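Local coordinates for protein putative N-acetylneuraminate lyase ([Ruminococcus] gnavus ATCC 29149, PDB 6RB7) that is a putative lyase-type protein of the dihydrodipicolinate synthetase family, whose chains fold as (beta/alpha)8 barrels and assemble in fours, at residues Val194-Val204 and Glu217-Gln227; Tyr38-Tyr46 and Glu237-Ala246. All coordinates share one frame; numbering follows the deposited sequence.

Contact 1 of 2, residues Val194-Val204 and Glu217-Gln227; sequences VIGVANSSMPV and EYIIFNGPDEQ. Unlike the reference sequence in segment 194-204: Ala198 (reference Lys).
Val197 and Ile220 run alongside each other off the same face of the sheet, with Ile220 CD1 4.0 Å from Val197 CB. The bend at chi2 of Ile220 (-57°) swings that methyl over toward Val197. On the other face of the sheet Ala198 (lysine in the reference sequence) brings its CB to 4.1 Å from Phe221 CB. The Phe221 ring presents its edge to the backbone, CD1 standing 3.6 Å from Val197 O. Between these two layers strands 194-199 and 219-222 run parallel, their axes 14° apart. With helix 204-214 between them they form one beta-alpha-beta unit of the (beta/alpha)8 barrel. Four backbone bonds join them: Ile219 N to Ile195 O, Val197 N to Ile219 O, Phe221 N to Val197 O and Asn199 N to Phe221 O. Gly196 CA comes within 3.1 Å of Ile219 O in a CA-H...O contact. Past the strands Gly223 N still reaches Asn199 O, but from above the carbonyl plane, while Pro224 CD sits 3.3 Å from the same oxygen. Met202 runs antiparallel past the Pro224 ring, SD 4.2 Å from CG. Gln227 NE2 gives Met202 O a nearly straight bond of 2.8 Å (176°) lying in the amide plane. Met202 crosses that side chain at about a right angle, its CE 3.4 Å from Gln227 OE1. Because OE1 also accepts from Gln205 N of a neighbouring subunit, the amide is fixed in rotation. At the other end, where the strands begin, Tyr218 turns a ring edge to Gly196 N, and a water bridges its OH to Val194 O.

Contact 2 of 2, residues Tyr38-Tyr46 and Glu237-Ala246; sequences YKGVIPAFY and EGAIGGTYGA
Matching first torsions in Lys39 (chi1 -66°) and Glu237 (chi1 -65°), each with CG beside its backbone N, send the two extended chains out side by side. Lys39 NZ and Glu237 OE2 end 3.4 Å apart in a salt bridge whose hydrogen bond is weak, and a water joins the same two atoms. Both ends have further partners: Glu36 for Lys39 and Lys211 for the other carboxylate oxygen of Glu237. The pair lies at the start of the seam that closes the (beta/alpha)8 barrel, where the first strand, 41-43, runs parallel to the last, 238-241. The seam is thinly bonded. Ile42 N meets Ala239 O at 2.9 Å almost in line with the carbonyl, whereas Ala44 N approaches Gly241 O from above its plane. Near Gly40 a water accepts from Ala239 N and sits within hydrogen-bonding distance of Tyr38 O and Gly40 O, spanning the two segments. Ile42 and Ile240 stand alongside one another, Ile42 CB 4.1 Å from Ile240 CG1, and both also pack on Ile110 of strand 108-112. On the opposite face Tyr244 carries the contact. With chi2 near zero (-5°), its ring takes Gly241 CA over its centre, and Ala239 O lies in the ring plane at an edge. Val41 leans slantwise against the ring, its CG1 3.7 Å from Tyr244 CD2, and the Pro43 and Tyr244 side chains cross nearly at right angles, Pro43 CB 3.8 Å from Tyr244 CB. Farther along, the Tyr46 ring brings its edge to Gly242 O, and its OH donates to that oxygen at 2.8 Å. One water donates to Ala44 O and Gly241 O and accepts from Gly245 N, 2.9 Å away.

Both contacts are largely buried and belong to one sheet, in which strands 219-222 and 238-241 are neighbours; Asn222 N probably bonds Gly238 O (2.9 Å) between them. Contact 1 joins strands close in sequence through a regular backbone ladder, while contact 2 brings together strands nearly two hundred residues apart with fewer direct bonds and more water. Contact 2 lies nearer the centre of the chain and meets no other subunit, whereas contact 1 ends in an amide that bonds a neighbouring subunit. Beyond the strands the two join again: Asp225 OD2 lies 2.6 Å from Thr243 OG1, probably a hydrogen bond, and Asp225 OD1 packs on Gly241 CA. Only contact 2 has a salt bridge across its segments.

Contact 1 of 2, residues Val194-Val204 and Glu217-Gln227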
loop_
_atom_site.group_PDB
_atom_site.type_symbol
_atom_site.label_atom_id
_atom_site.label_comp_id
_atom_site.label_asym_id
_atom_site.label_seq_id
_atom_site.Cartn_x
_atom_site.Cartn_y
_atom_site.Cartn_z
ATOM N N VAL A 194 -13.342 -4.132 27.948
ATOM C CA VAL A 194 -13.487 -3.957 26.464
ATOM C C VAL A 194 -14.907 -4.377 26.083
ATOM O O VAL A 194 -15.281 -5.524 26.311
ATOM C CB VAL A 194 -12.418 -4.723 25.689
ATOM C CG1 VAL A 194 -12.678 -4.663 24.197
ATOM C CG2 VAL A 194 -11.021 -4.135 25.993
ATOM N N ILE A 195 -15.648 -3.460 25.448
ATOM C CA ILE A 195 -17.036 -3.700 25.009
ATOM C C ILE A 195 -17.101 -3.842 23.503
ATOM O O ILE A 195 -18.163 -4.239 23.021
ATOM C CB ILE A 195 -18.014 -2.609 25.498
ATOM C CG1 ILE A 195 -17.686 -1.217 24.954
ATOM C CG2 ILE A 195 -18.118 -2.625 27.009
ATOM C CD1 ILE A 195 -18.845 -0.255 25.037
ATOM N N GLY A 196 -16.012 -3.563 22.778
ATOM C CA GLY A 196 -16.076 -3.696 21.322
ATOM C C GLY A 196 -15.219 -2.698 20.598
ATOM O O GLY A 196 -14.194 -2.285 21.123
ATOM N N VAL A 197 -15.576 -2.466 19.348
ATOM C CA VAL A 197 -14.674 -1.877 18.330
ATOM C C VAL A 197 -15.472 -0.846 17.538
ATOM O O VAL A 197 -16.532 -1.203 17.017
ATOM C CB VAL A 197 -14.105 -2.912 17.352
ATOM C CG1 VAL A 197 -13.154 -2.274 16.370
ATOM C CG2 VAL A 197 -13.457 -4.065 18.087
ATOM N N ALA A 198 -14.964 0.360 17.426
ATOM C CA ALA A 198 -15.419 1.323 16.422
ATOM C C ALA A 198 -14.581 1.108 15.177
ATOM O O ALA A 198 -13.349 1.332 15.235
ATOM C CB ALA A 198 -15.352 2.720 16.950
ATOM N N ASN A 199 -15.189 0.572 14.133
ATOM C CA ASN A 199 -14.412 0.110 12.959
ATOM C C ASN A 199 -14.493 1.128 11.835
ATOM O O ASN A 199 -15.571 1.249 11.201
ATOM C CB ASN A 199 -14.886 -1.233 12.447
ATOM C CG ASN A 199 -13.862 -1.739 11.457
ATOM O OD1 ASN A 199 -12.724 -1.957 11.862
ATOM N ND2 ASN A 199 -14.196 -1.792 10.176
ATOM N N SER A 200 -13.343 1.716 11.493
ATOM C CA SER A 200 -13.262 2.713 10.393
ATOM C C SER A 200 -12.415 2.197 9.224
ATOM O O SER A 200 -12.276 2.948 8.259
ATOM C CB SER A 200 -12.789 4.056 10.857
ATOM O OG SER A 200 -13.893 4.717 11.505
ATOM N N SER A 201 -11.976 0.944 9.246
ATOM C CA SER A 201 -11.404 0.318 8.048
ATOM C C SER A 201 -12.521 0.223 7.009
ATOM O O SER A 201 -13.705 0.216 7.374
ATOM C CB SER A 201 -10.810 -1.026 8.356
ATOM O OG SER A 201 -11.812 -2.004 8.553
ATOM N N MET A 202 -12.158 0.157 5.740
ATOM C CA MET A 202 -13.194 0.146 4.682
ATOM C C MET A 202 -13.907 -1.187 4.495
ATOM O O MET A 202 -15.084 -1.179 4.133
ATOM C CB MET A 202 -12.629 0.669 3.368
ATOM C CG MET A 202 -12.178 2.113 3.442
ATOM S SD MET A 202 -13.385 3.265 4.061
ATOM C CE MET A 202 -14.614 3.160 2.760
ATOM N N PRO A 203 -13.289 -2.376 4.664
ATOM C CA PRO A 203 -14.032 -3.608 4.432
ATOM C C PRO A 203 -15.119 -3.828 5.487
ATOM O O PRO A 203 -14.830 -3.876 6.678
ATOM C CB PRO A 203 -12.983 -4.716 4.477
ATOM C CG PRO A 203 -11.660 -3.998 4.227
ATOM C CD PRO A 203 -11.851 -2.631 4.879
ATOM N N VAL A 204 -16.377 -4.008 5.069
ATOM C CA VAL A 204 -17.433 -4.437 6.034
ATOM C C VAL A 204 -17.134 -5.859 6.475
ATOM O O VAL A 204 -17.607 -6.244 7.522
ATOM C CB VAL A 204 -18.844 -4.279 5.468
ATOM C CG1 VAL A 204 -19.148 -2.802 5.215
ATOM C CG2 VAL A 204 -19.056 -5.107 4.230
ATOM N N GLU A 217 -21.954 -10.205 23.462
ATOM C CA GLU A 217 -21.556 -9.332 24.594
ATOM C C GLU A 217 -20.633 -8.219 24.125
ATOM O O GLU A 217 -20.178 -7.470 24.997
ATOM C CB GLU A 217 -20.872 -10.129 25.684
ATOM C CG GLU A 217 -21.854 -11.082 26.324
ATOM C CD GLU A 217 -21.385 -11.506 27.688
ATOM O OE1 GLU A 217 -20.343 -12.185 27.748
ATOM O OE2 GLU A 217 -22.024 -11.133 28.655
ATOM N N TYR A 218 -20.474 -8.013 22.813
ATOM C CA TYR A 218 -19.639 -6.936 22.271
ATOM C C TYR A 218 -20.425 -6.220 21.205
ATOM O O TYR A 218 -21.386 -6.774 20.649
ATOM C CB TYR A 218 -18.329 -7.509 21.701
ATOM C CG TYR A 218 -17.454 -8.137 22.736
ATOM C CD1 TYR A 218 -17.688 -9.430 23.187
ATOM C CD2 TYR A 218 -16.379 -7.450 23.258
ATOM C CE1 TYR A 218 -16.882 -10.005 24.144
ATOM C CE2 TYR A 218 -15.548 -8.023 24.206
ATOM C CZ TYR A 218 -15.803 -9.302 24.653
ATOM O OH TYR A 218 -15.019 -9.868 25.616
ATOM N N ILE A 219 -20.082 -4.960 21.006
ATOM C CA ILE A 219 -20.705 -4.114 19.973
ATOM C C ILE A 219 -19.629 -3.629 19.013
ATOM O O ILE A 219 -18.526 -3.226 19.427
ATOM C CB ILE A 219 -21.503 -2.939 20.570
ATOM C CG1 ILE A 219 -22.215 -2.168 19.474
ATOM C CG2 ILE A 219 -20.633 -2.024 21.419
ATOM C CD1 ILE A 219 -23.277 -1.231 19.988
ATOM N N ILE A 220 -19.965 -3.690 17.727
ATOM C CA ILE A 220 -19.145 -3.063 16.675
ATOM C C ILE A 220 -19.874 -1.808 16.197
ATOM O O ILE A 220 -21.099 -1.866 15.943
ATOM C CB ILE A 220 -18.839 -4.008 15.501
ATOM C CG1 ILE A 220 -18.435 -5.404 15.985
ATOM C CG2 ILE A 220 -17.804 -3.353 14.615
ATOM C CD1 ILE A 220 -17.235 -5.441 16.917
ATOM N N PHE A 221 -19.167 -0.704 16.158
ATOM C CA PHE A 221 -19.712 0.553 15.634
ATOM C C PHE A 221 -19.253 0.761 14.193
ATOM O O PHE A 221 -18.054 0.610 13.895
ATOM C CB PHE A 221 -19.292 1.773 16.420
ATOM C CG PHE A 221 -19.554 1.740 17.907
ATOM C CD1 PHE A 221 -18.691 1.083 18.759
ATOM C CD2 PHE A 221 -20.699 2.333 18.439
ATOM C CE1 PHE A 221 -18.898 1.109 20.126
ATOM C CE2 PHE A 221 -20.931 2.297 19.797
ATOM C CZ PHE A 221 -20.041 1.683 20.629
ATOM N N ASN A 222 -20.178 1.057 13.296
ATOM C CA ASN A 222 -19.792 1.393 11.909
ATOM C C ASN A 222 -19.139 2.784 11.897
ATOM O O ASN A 222 -19.806 3.783 12.285
ATOM C CB ASN A 222 -21.009 1.401 11.005
ATOM C CG ASN A 222 -20.617 1.678 9.566
ATOM O OD1 ASN A 222 -20.281 0.747 8.872
ATOM N ND2 ASN A 222 -20.622 2.955 9.149
ATOM N N GLY A 223 -17.928 2.876 11.393
ATOM C CA GLY A 223 -17.161 4.122 11.256
ATOM C C GLY A 223 -17.309 4.817 9.916
ATOM O O GLY A 223 -17.334 6.042 9.893
ATOM N N PRO A 224 -17.242 4.139 8.749
ATOM C CA PRO A 224 -17.319 4.829 7.442
ATOM C C PRO A 224 -18.763 5.248 7.142
ATOM O O PRO A 224 -19.625 4.390 6.847
ATOM C CB PRO A 224 -16.818 3.797 6.429
ATOM C CG PRO A 224 -16.017 2.820 7.282
ATOM C CD PRO A 224 -16.842 2.745 8.564
ATOM N N ASP A 225 -19.050 6.551 7.244
ATOM C CA ASP A 225 -20.456 7.022 7.167
ATOM C C ASP A 225 -21.074 6.627 5.809
ATOM O O ASP A 225 -22.300 6.373 5.741
ATOM C CB ASP A 225 -20.498 8.531 7.329
ATOM C CG ASP A 225 -19.862 9.069 8.616
ATOM O OD1 ASP A 225 -19.307 8.271 9.397
ATOM O OD2 ASP A 225 -19.996 10.292 8.855
ATOM N N GLU A 226 -20.267 6.646 4.753
ATOM C CA GLU A 226 -20.700 6.347 3.372
ATOM C C GLU A 226 -21.168 4.895 3.240
ATOM O O GLU A 226 -21.800 4.551 2.250
ATOM C CB GLU A 226 -19.518 6.564 2.423
ATOM C CG GLU A 226 -18.990 8.000 2.392
ATOM C CD GLU A 226 -17.907 8.344 3.424
ATOM O OE1 GLU A 226 -17.700 7.606 4.444
ATOM O OE2 GLU A 226 -17.180 9.360 3.191
ATOM N N GLN A 227 -20.857 4.063 4.204
ATOM C CA GLN A 227 -21.217 2.613 4.198
ATOM C C GLN A 227 -22.172 2.271 5.369
ATOM O O GLN A 227 -22.359 1.087 5.659
ATOM C CB GLN A 227 -19.932 1.795 4.275
ATOM C CG GLN A 227 -18.974 2.082 3.138
ATOM C CD GLN A 227 -17.742 1.189 3.088
ATOM O OE1 GLN A 227 -17.191 1.024 1.993
ATOM N NE2 GLN A 227 -17.298 0.599 4.227
HETATM O O HOH W 1 -13.956 -7.844 26.983
HETATM O O HOH W 2 -14.502 6.803 9.523
#

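Contact 2 of 2, residues Tyr38-Tyr46 and Glu237-Ala246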
loop_
_atom_site.group_PDB
_atom_site.type_symbol
_atom_site.label_atom_id
_atom_site.label_comp_id
_atom_site.label_asym_id
_atom_site.label_seq_id
_atom_site.Cartn_x
_atom_site.Cartn_y
_atom_site.Cartn_z
ATOM N N TYR A 38 -25.496 1.850 23.689
ATOM C CA TYR A 38 -24.536 2.158 22.605
ATOM C C TYR A 38 -25.163 1.941 21.228
ATOM O O TYR A 38 -24.460 2.236 20.231
ATOM C CB TYR A 38 -23.284 1.297 22.759
ATOM C CG TYR A 38 -22.572 1.552 24.053
ATOM C CD1 TYR A 38 -21.874 2.740 24.232
ATOM C CD2 TYR A 38 -22.577 0.632 25.092
ATOM C CE1 TYR A 38 -21.175 2.988 25.399
ATOM C CE2 TYR A 38 -21.895 0.889 26.264
ATOM C CZ TYR A 38 -21.190 2.074 26.423
ATOM O OH TYR A 38 -20.514 2.339 27.576
ATOM N N LYS A 39 -26.375 1.408 21.164
ATOM C CA LYS A 39 -26.978 1.003 19.883
ATOM C C LYS A 39 -27.777 2.180 19.355
ATOM O O LYS A 39 -28.935 2.378 19.769
ATOM C CB LYS A 39 -27.899 -0.198 20.078
ATOM C CG LYS A 39 -27.165 -1.437 20.503
ATOM C CD LYS A 39 -28.040 -2.634 20.620
ATOM C CE LYS A 39 -27.313 -3.840 21.161
ATOM N NZ LYS A 39 -28.248 -4.990 21.139
ATOM N N GLY A 40 -27.306 2.702 18.271
ATOM C CA GLY A 40 -27.990 3.818 17.601
ATOM C C GLY A 40 -26.957 4.735 17.009
ATOM O O GLY A 40 -25.829 4.291 16.707
ATOM N N VAL A 41 -27.363 5.967 16.823
ATOM C CA VAL A 41 -26.563 6.978 16.093
ATOM C C VAL A 41 -25.821 7.820 17.138
ATOM O O VAL A 41 -26.440 8.473 17.978
ATOM C CB VAL A 41 -27.500 7.829 15.243
ATOM C CG1 VAL A 41 -26.800 9.053 14.680
ATOM C CG2 VAL A 41 -28.167 6.982 14.156
ATOM N N ILE A 42 -24.490 7.748 17.101
ATOM C CA ILE A 42 -23.584 8.475 18.025
ATOM C C ILE A 42 -22.677 9.362 17.185
ATOM O O ILE A 42 -21.601 8.955 16.709
ATOM C CB ILE A 42 -22.816 7.510 18.938
ATOM C CG1 ILE A 42 -23.782 6.695 19.801
ATOM C CG2 ILE A 42 -21.789 8.269 19.779
ATOM C CD1 ILE A 42 -23.110 5.709 20.734
ATOM N N PRO A 43 -23.087 10.606 16.889
ATOM C CA PRO A 43 -22.199 11.506 16.176
ATOM C C PRO A 43 -20.873 11.768 16.869
ATOM O O PRO A 43 -20.818 11.886 18.088
ATOM C CB PRO A 43 -22.984 12.825 16.146
ATOM C CG PRO A 43 -24.436 12.401 16.294
ATOM C CD PRO A 43 -24.370 11.238 17.264
ATOM N N ALA A 44 -19.802 11.898 16.093
ATOM C CA ALA A 44 -18.560 12.522 16.573
ATOM C C ALA A 44 -18.838 13.980 16.894
ATOM O O ALA A 44 -19.439 14.712 16.107
ATOM C CB ALA A 44 -17.462 12.396 15.564
ATOM N N PHE A 45 -18.428 14.383 18.069
ATOM C CA PHE A 45 -18.541 15.758 18.564
ATOM C C PHE A 45 -17.435 16.607 17.962
ATOM O O PHE A 45 -16.255 16.213 17.988
ATOM C CB PHE A 45 -18.443 15.731 20.076
ATOM C CG PHE A 45 -18.939 16.985 20.764
ATOM C CD1 PHE A 45 -20.283 17.112 21.057
ATOM C CD2 PHE A 45 -18.058 17.979 21.133
ATOM C CE1 PHE A 45 -20.736 18.254 21.687
ATOM C CE2 PHE A 45 -18.513 19.125 21.759
ATOM C CZ PHE A 45 -19.868 19.263 22.035
ATOM N N TYR A 46 -17.770 17.756 17.395
ATOM C CA TYR A 46 -16.764 18.627 16.749
ATOM C C TYR A 46 -16.018 19.472 17.785
ATOM O O TYR A 46 -16.509 19.728 18.906
ATOM C CB TYR A 46 -17.430 19.528 15.705
ATOM C CG TYR A 46 -18.231 18.769 14.685
ATOM C CD1 TYR A 46 -17.667 17.701 14.006
ATOM C CD2 TYR A 46 -19.575 19.036 14.459
ATOM C CE1 TYR A 46 -18.401 16.970 13.088
ATOM C CE2 TYR A 46 -20.304 18.339 13.525
ATOM C CZ TYR A 46 -19.727 17.277 12.848
ATOM O OH TYR A 46 -20.447 16.571 11.901
ATOM N N GLU A 237 -24.059 -2.858 15.422
ATOM C CA GLU A 237 -25.299 -2.386 16.074
ATOM C C GLU A 237 -25.162 -0.925 16.513
ATOM O O GLU A 237 -26.143 -0.332 16.909
ATOM C CB GLU A 237 -25.570 -3.266 17.293
ATOM C CG GLU A 237 -25.857 -4.723 16.899
ATOM C CD GLU A 237 -25.515 -5.670 18.076
ATOM O OE1 GLU A 237 -24.245 -5.841 18.589
ATOM O OE2 GLU A 237 -26.528 -6.232 18.538
ATOM N N GLY A 238 -23.965 -0.381 16.437
ATOM C CA GLY A 238 -23.729 1.052 16.683
ATOM C C GLY A 238 -23.134 1.728 15.471
ATOM O O GLY A 238 -22.792 1.072 14.492
ATOM N N ALA A 239 -23.063 3.035 15.538
ATOM C CA ALA A 239 -22.626 3.870 14.422
ATOM C C ALA A 239 -22.047 5.160 14.972
ATOM O O ALA A 239 -22.774 5.871 15.699
ATOM C CB ALA A 239 -23.766 4.116 13.497
ATOM N N ILE A 240 -20.769 5.418 14.686
ATOM C CA ILE A 240 -20.054 6.643 15.123
ATOM C C ILE A 240 -19.547 7.303 13.850
ATOM O O ILE A 240 -18.752 6.665 13.122
ATOM C CB ILE A 240 -18.933 6.361 16.119
ATOM C CG1 ILE A 240 -19.479 5.762 17.409
ATOM C CG2 ILE A 240 -18.122 7.618 16.363
ATOM C CD1 ILE A 240 -18.415 5.197 18.370
ATOM N N GLY A 241 -19.886 8.557 13.619
ATOM C CA GLY A 241 -19.564 9.163 12.333
ATOM C C GLY A 241 -19.244 10.649 12.436
ATOM O O GLY A 241 -19.912 11.375 13.184
ATOM N N GLY A 242 -18.268 11.068 11.663
ATOM C CA GLY A 242 -17.841 12.467 11.578
ATOM C C GLY A 242 -18.815 13.359 10.848
ATOM O O GLY A 242 -18.745 14.572 11.050
ATOM N N THR A 243 -19.686 12.825 9.970
ATOM C CA THR A 243 -20.581 13.708 9.178
ATOM C C THR A 243 -21.957 13.763 9.829
ATOM O O THR A 243 -22.781 14.556 9.391
ATOM C CB THR A 243 -20.722 13.277 7.725
ATOM O OG1 THR A 243 -21.419 12.031 7.647
ATOM C CG2 THR A 243 -19.399 13.193 7.025
ATOM N N TYR A 244 -22.207 12.978 10.877
ATOM C CA TYR A 244 -23.580 12.875 11.416
ATOM C C TYR A 244 -24.031 14.238 11.929
ATOM O O TYR A 244 -25.242 14.578 11.819
ATOM C CB TYR A 244 -23.696 11.867 12.561
ATOM C CG TYR A 244 -23.378 10.435 12.275
ATOM C CD1 TYR A 244 -23.073 9.937 11.018
ATOM C CD2 TYR A 244 -23.429 9.553 13.339
ATOM C CE1 TYR A 244 -22.755 8.595 10.850
ATOM C CE2 TYR A 244 -23.151 8.219 13.175
ATOM C CZ TYR A 244 -22.781 7.745 11.932
ATOM O OH TYR A 244 -22.409 6.418 11.777
ATOM N N GLY A 245 -23.142 15.007 12.532
ATOM C CA GLY A 245 -23.525 16.304 13.127
ATOM C C GLY A 245 -24.009 17.313 12.111
ATOM O O GLY A 245 -24.724 18.220 12.506
ATOM N N ALA A 246 -23.675 17.148 10.838
ATOM C CA ALA A 246 -24.191 18.033 9.762
ATOM C C ALA A 246 -25.677 17.763 9.498
ATOM O O ALA A 246 -26.339 18.606 8.900
ATOM C CB ALA A 246 -23.412 17.816 8.497
HETATM O O HOH W 3 -23.750 3.926 18.167
HETATM O O HOH W 4 -29.061 -5.449 18.450
HETATM O O HOH W 5 -20.692 14.048 13.669
#